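Long-range contacts in LEOA (Escherichia coli, PDB 4AUR), which is a dynamin-like GTPase of enterotoxigenic Escherichia coli that probably binds and hydrolyses GTP: residues Leu343-Leu348 and Leu496-Lys500; Thr443-Leu447 and Gln534-Val538. The contacts are given in a common frame with arbitrary orientation. Residues are numbered along the deposited sequence.

Contact 1 of 2, residues Leu343-Leu348 and Leu496-Lys500; sequences LRPLDL and LKEVK
The K500 side chain reaches across to the turn L343-L346 and overlaps L343 on its way. K500 sits on helix 489-518, within which 496-500 is regular helix. Segment 343-348 follows helix 275-343 and runs antiparallel to 496-500: the CA atoms of L343 and K500 are 7.2 Å apart, those of L348 and L496 6.3 Å. L343 to L346 form a type I beta turn, with R344 at phi/psi -61/-27 and P345 at -90/1. It is closed by L346 N to L343 O at 3.1 Å. K500 takes chi1 m and is then extended (t, t, t). Its CG is 3.9 Å from L343 CD1, and its CE is 3.3 Å from L343 O. Its NZ donates to R344 O at 2.8 Å and, weakly, to L346 O at 3.0 Å. The ammonium thus gathers carbonyls that the turn directs to one side. One helical turn earlier, L496 (t, p) points toward the loop. L496 CD1 is 3.6 Å from L346 O and 3.7 Å from L348 CG. L348, chi1 m, also touches W469. D347 turns away and bonds through OD1 to D349 N. A type I turn after the end of a long helix, its carbonyls met by a lysine of another helix, is a helix-to-loop junction near the far tip of the elongated helical domain.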
# COMPACT_ATOMS: atom_id res chain seq x y z
N LEU A 343 72.86 -8.21 0.20
CA LEU A 343 73.70 -9.08 1.00
C LEU A 343 74.72 -9.78 0.16
O LEU A 343 75.88 -9.81 0.52
CB LEU A 343 72.87 -10.13 1.73
CG LEU A 343 73.66 -11.15 2.56
CD1 LEU A 343 74.66 -10.52 3.52
CD2 LEU A 343 72.71 -12.02 3.35
N ARG A 344 74.29 -10.36 -0.96
CA ARG A 344 75.16 -11.32 -1.65
C ARG A 344 76.50 -10.76 -2.14
O ARG A 344 77.47 -11.52 -2.23
CB ARG A 344 74.40 -12.08 -2.75
CG ARG A 344 74.06 -11.32 -4.03
CD ARG A 344 73.41 -12.25 -5.06
NE ARG A 344 72.26 -13.01 -4.51
CZ ARG A 344 70.97 -12.64 -4.56
NH1 ARG A 344 70.58 -11.51 -5.15
NH2 ARG A 344 70.05 -13.43 -4.00
N PRO A 345 76.59 -9.44 -2.42
CA PRO A 345 77.88 -8.93 -2.88
C PRO A 345 78.83 -8.44 -1.78
O PRO A 345 79.92 -8.01 -2.08
CB PRO A 345 77.48 -7.76 -3.80
CG PRO A 345 75.99 -7.61 -3.72
CD PRO A 345 75.54 -8.43 -2.55
N LEU A 346 78.45 -8.52 -0.53
CA LEU A 346 79.18 -7.82 0.52
C LEU A 346 80.47 -8.52 0.95
O LEU A 346 80.45 -9.72 1.19
CB LEU A 346 78.29 -7.65 1.75
CG LEU A 346 76.97 -6.88 1.63
CD1 LEU A 346 76.37 -6.71 3.00
CD2 LEU A 346 77.15 -5.53 0.96
N ASP A 347 81.56 -7.77 1.11
CA ASP A 347 82.82 -8.30 1.67
C ASP A 347 82.80 -8.05 3.17
O ASP A 347 82.05 -7.21 3.63
CB ASP A 347 84.08 -7.74 0.94
CG ASP A 347 84.47 -6.28 1.34
OD1 ASP A 347 84.95 -6.04 2.48
OD2 ASP A 347 84.37 -5.37 0.47
N LEU A 348 83.61 -8.78 3.93
CA LEU A 348 83.48 -8.77 5.40
C LEU A 348 83.48 -7.40 6.08
O LEU A 348 83.00 -7.28 7.20
CB LEU A 348 84.57 -9.60 6.05
CG LEU A 348 84.56 -11.11 5.79
CD1 LEU A 348 85.76 -11.50 4.93
CD2 LEU A 348 84.56 -11.87 7.11
N LEU A 496 83.29 -15.79 5.61
CA LEU A 496 82.26 -14.94 5.01
C LEU A 496 81.00 -15.72 4.61
O LEU A 496 79.89 -15.28 4.88
CB LEU A 496 82.82 -14.21 3.77
CG LEU A 496 81.96 -13.23 2.97
CD1 LEU A 496 81.59 -12.00 3.78
CD2 LEU A 496 82.71 -12.79 1.72
N LYS A 497 81.16 -16.88 3.99
CA LYS A 497 80.01 -17.65 3.50
C LYS A 497 79.06 -18.05 4.62
O LYS A 497 77.85 -17.96 4.47
CB LYS A 497 80.47 -18.90 2.75
CG LYS A 497 79.39 -19.57 1.90
CD LYS A 497 78.79 -18.63 0.85
CE LYS A 497 79.86 -17.94 0.01
NZ LYS A 497 79.29 -17.19 -1.16
N GLU A 498 79.61 -18.48 5.75
CA GLU A 498 78.78 -18.95 6.84
C GLU A 498 78.17 -17.79 7.64
O GLU A 498 77.25 -17.99 8.43
CB GLU A 498 79.54 -19.94 7.75
CG GLU A 498 80.71 -19.39 8.55
CD GLU A 498 81.38 -20.45 9.44
OE1 GLU A 498 81.53 -21.61 8.97
OE2 GLU A 498 81.77 -20.13 10.59
N VAL A 499 78.67 -16.58 7.44
CA VAL A 499 78.09 -15.41 8.08
C VAL A 499 76.91 -14.91 7.26
O VAL A 499 75.90 -14.49 7.80
CB VAL A 499 79.13 -14.28 8.24
CG1 VAL A 499 78.47 -12.96 8.64
CG2 VAL A 499 80.20 -14.70 9.23
N LYS A 500 77.05 -14.97 5.94
CA LYS A 500 75.96 -14.64 5.05
C LYS A 500 74.84 -15.67 5.16
O LYS A 500 73.68 -15.34 5.20
CB LYS A 500 76.46 -14.53 3.64
CG LYS A 500 77.34 -13.31 3.46
CD LYS A 500 77.93 -13.30 2.08
CE LYS A 500 78.26 -11.90 1.61
NZ LYS A 500 78.72 -11.93 0.19

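Contact 2 of 2, residues Thr443-Leu447 and Gln534-Val538; sequences TIGKL and QMEQV
Two helices pack side by side here, and their side chains interlock. Segment 443-447 is the last part of helix 430-447. Segment 534-538 is regular helix within 530-544. The short axes run antiparallel at 176° and approach to 10.2 Å. The CA pairs are T443 with V538 (7.5 Å), I444 with M535 (6.5 Å) and L447 with Q534 (7.3 Å).

L447 (m, t) is the larger bump. It points toward the partner helix and enters the hollow bordered by Q534, M535 and V538. L447 CD1 is 3.8 Å from M535 N, 4.1 Å from M535 CG and 4.0 Å from V538 CG2. L447 CD2 reaches Q534 OE1 at 3.5 Å, at the edge of the hollow.

V538 (chi1 t) is the answering bump. It fills the space between T443, I444 and L447. V538 CG2 is 3.8 Å from T443 CG2, and V538 CG1 is 4.0 Å from I444 CG1. T443 (chi1 m) offers its methyl to V538, while its OG1 bonds to A439 O within its own helix.

I444 (m, t) and M535, a selenomethionine with chi1 m and chi2 t, leave their CA atoms sideways to the partner. Both also pack on helix 368-408: I444 on S393, I396 and T397, M535 on L392. E536 is turned out of reach and forms a salt bridge with R318. Antiparallel axes about 10 Å apart with mutually inserted side chains are typical of a helical bundle, here consistent with the stalk of a dynamin-like protein.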
# COMPACT_ATOMS: atom_id res chain seq x y z
N THR A 443 23.93 -7.21 17.12
CA THR A 443 24.98 -8.19 16.96
C THR A 443 26.06 -7.66 16.04
O THR A 443 27.22 -7.97 16.24
CB THR A 443 24.43 -9.50 16.42
OG1 THR A 443 23.34 -9.90 17.25
CG2 THR A 443 25.48 -10.60 16.43
N ILE A 444 25.71 -6.82 15.08
CA ILE A 444 26.69 -6.26 14.16
C ILE A 444 27.48 -5.09 14.72
O ILE A 444 28.65 -4.90 14.38
CB ILE A 444 26.01 -5.85 12.84
CG1 ILE A 444 25.67 -7.15 12.09
CG2 ILE A 444 26.89 -4.91 12.01
CD1 ILE A 444 25.05 -6.96 10.74
N GLY A 445 26.85 -4.31 15.59
CA GLY A 445 27.52 -3.22 16.28
C GLY A 445 28.50 -3.68 17.35
O GLY A 445 29.28 -2.87 17.83
N LYS A 446 28.45 -4.96 17.72
CA LYS A 446 29.40 -5.54 18.68
C LYS A 446 30.51 -6.29 17.96
O LYS A 446 31.62 -6.37 18.47
CB LYS A 446 28.71 -6.48 19.66
CG LYS A 446 29.66 -7.48 20.32
CD LYS A 446 29.05 -8.19 21.53
CE LYS A 446 30.12 -8.91 22.36
NZ LYS A 446 29.63 -9.29 23.72
N LEU A 447 30.22 -6.87 16.81
CA LEU A 447 31.27 -7.49 16.00
C LEU A 447 32.28 -6.43 15.58
O LEU A 447 33.48 -6.62 15.78
CB LEU A 447 30.68 -8.15 14.76
CG LEU A 447 29.78 -9.35 15.04
CD1 LEU A 447 29.21 -9.87 13.73
CD2 LEU A 447 30.51 -10.45 15.81
N GLN A 534 31.86 -13.21 10.27
CA GLN A 534 30.93 -13.08 11.36
C GLN A 534 29.66 -12.34 10.94
O GLN A 534 28.57 -12.81 11.22
CB GLN A 534 31.62 -12.44 12.57
CG GLN A 534 32.57 -13.41 13.26
CD GLN A 534 33.58 -12.74 14.18
OE1 GLN A 534 33.55 -11.52 14.42
NE2 GLN A 534 34.51 -13.56 14.72
N MSE A 535 29.79 -11.22 10.24
CA MSE A 535 28.64 -10.51 9.71
C MSE A 535 27.89 -11.32 8.69
O MSE A 535 26.70 -11.15 8.53
CB MSE A 535 29.07 -9.24 9.00
CG MSE A 535 29.60 -8.21 9.98
SE MSE A 535 30.15 -6.49 9.15
CE MSE A 535 32.06 -6.55 9.60
N GLU A 536 28.55 -12.17 7.95
CA GLU A 536 27.87 -12.97 6.95
C GLU A 536 26.91 -13.94 7.64
O GLU A 536 25.77 -14.12 7.21
CB GLU A 536 28.87 -13.72 6.09
CG GLU A 536 28.28 -14.92 5.37
CD GLU A 536 29.22 -15.51 4.36
OE1 GLU A 536 30.16 -16.23 4.78
OE2 GLU A 536 29.01 -15.24 3.15
N GLN A 537 27.40 -14.57 8.70
CA GLN A 537 26.61 -15.40 9.61
C GLN A 537 25.32 -14.69 10.08
O GLN A 537 24.20 -15.20 9.91
CB GLN A 537 27.47 -15.71 10.82
CG GLN A 537 27.37 -17.07 11.45
CD GLN A 537 28.22 -17.12 12.73
OE1 GLN A 537 29.30 -16.50 12.81
NE2 GLN A 537 27.73 -17.84 13.74
N VAL A 538 25.48 -13.49 10.61
CA VAL A 538 24.34 -12.71 11.06
C VAL A 538 23.38 -12.43 9.94
O VAL A 538 22.19 -12.48 10.12
CB VAL A 538 24.76 -11.34 11.59
CG1 VAL A 538 23.54 -10.50 11.97
CG2 VAL A 538 25.73 -11.51 12.76

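In the fold
Both contacts lie in the dynamin-like helical domain, on the same side of the chain's centre. They do not touch. Their centres are 52 Å apart and their nearest atoms about 40 Å apart. The centre of contact 1 is 80 Å from the centre of the chain, that of contact 2 only 32 Å. Contact 1 thus marks the outer part of the stalk and contact 2 its middle. Their segments alternate in sequence, so the chain passes from the outer part to the middle, back out and in again. The first joins a turn to a helix by lysine-carbonyl bonds and leucine packing; the second is apolar helix packing. Neither belongs to the GTPase domain, which lies at the end of the molecule away from contact 1.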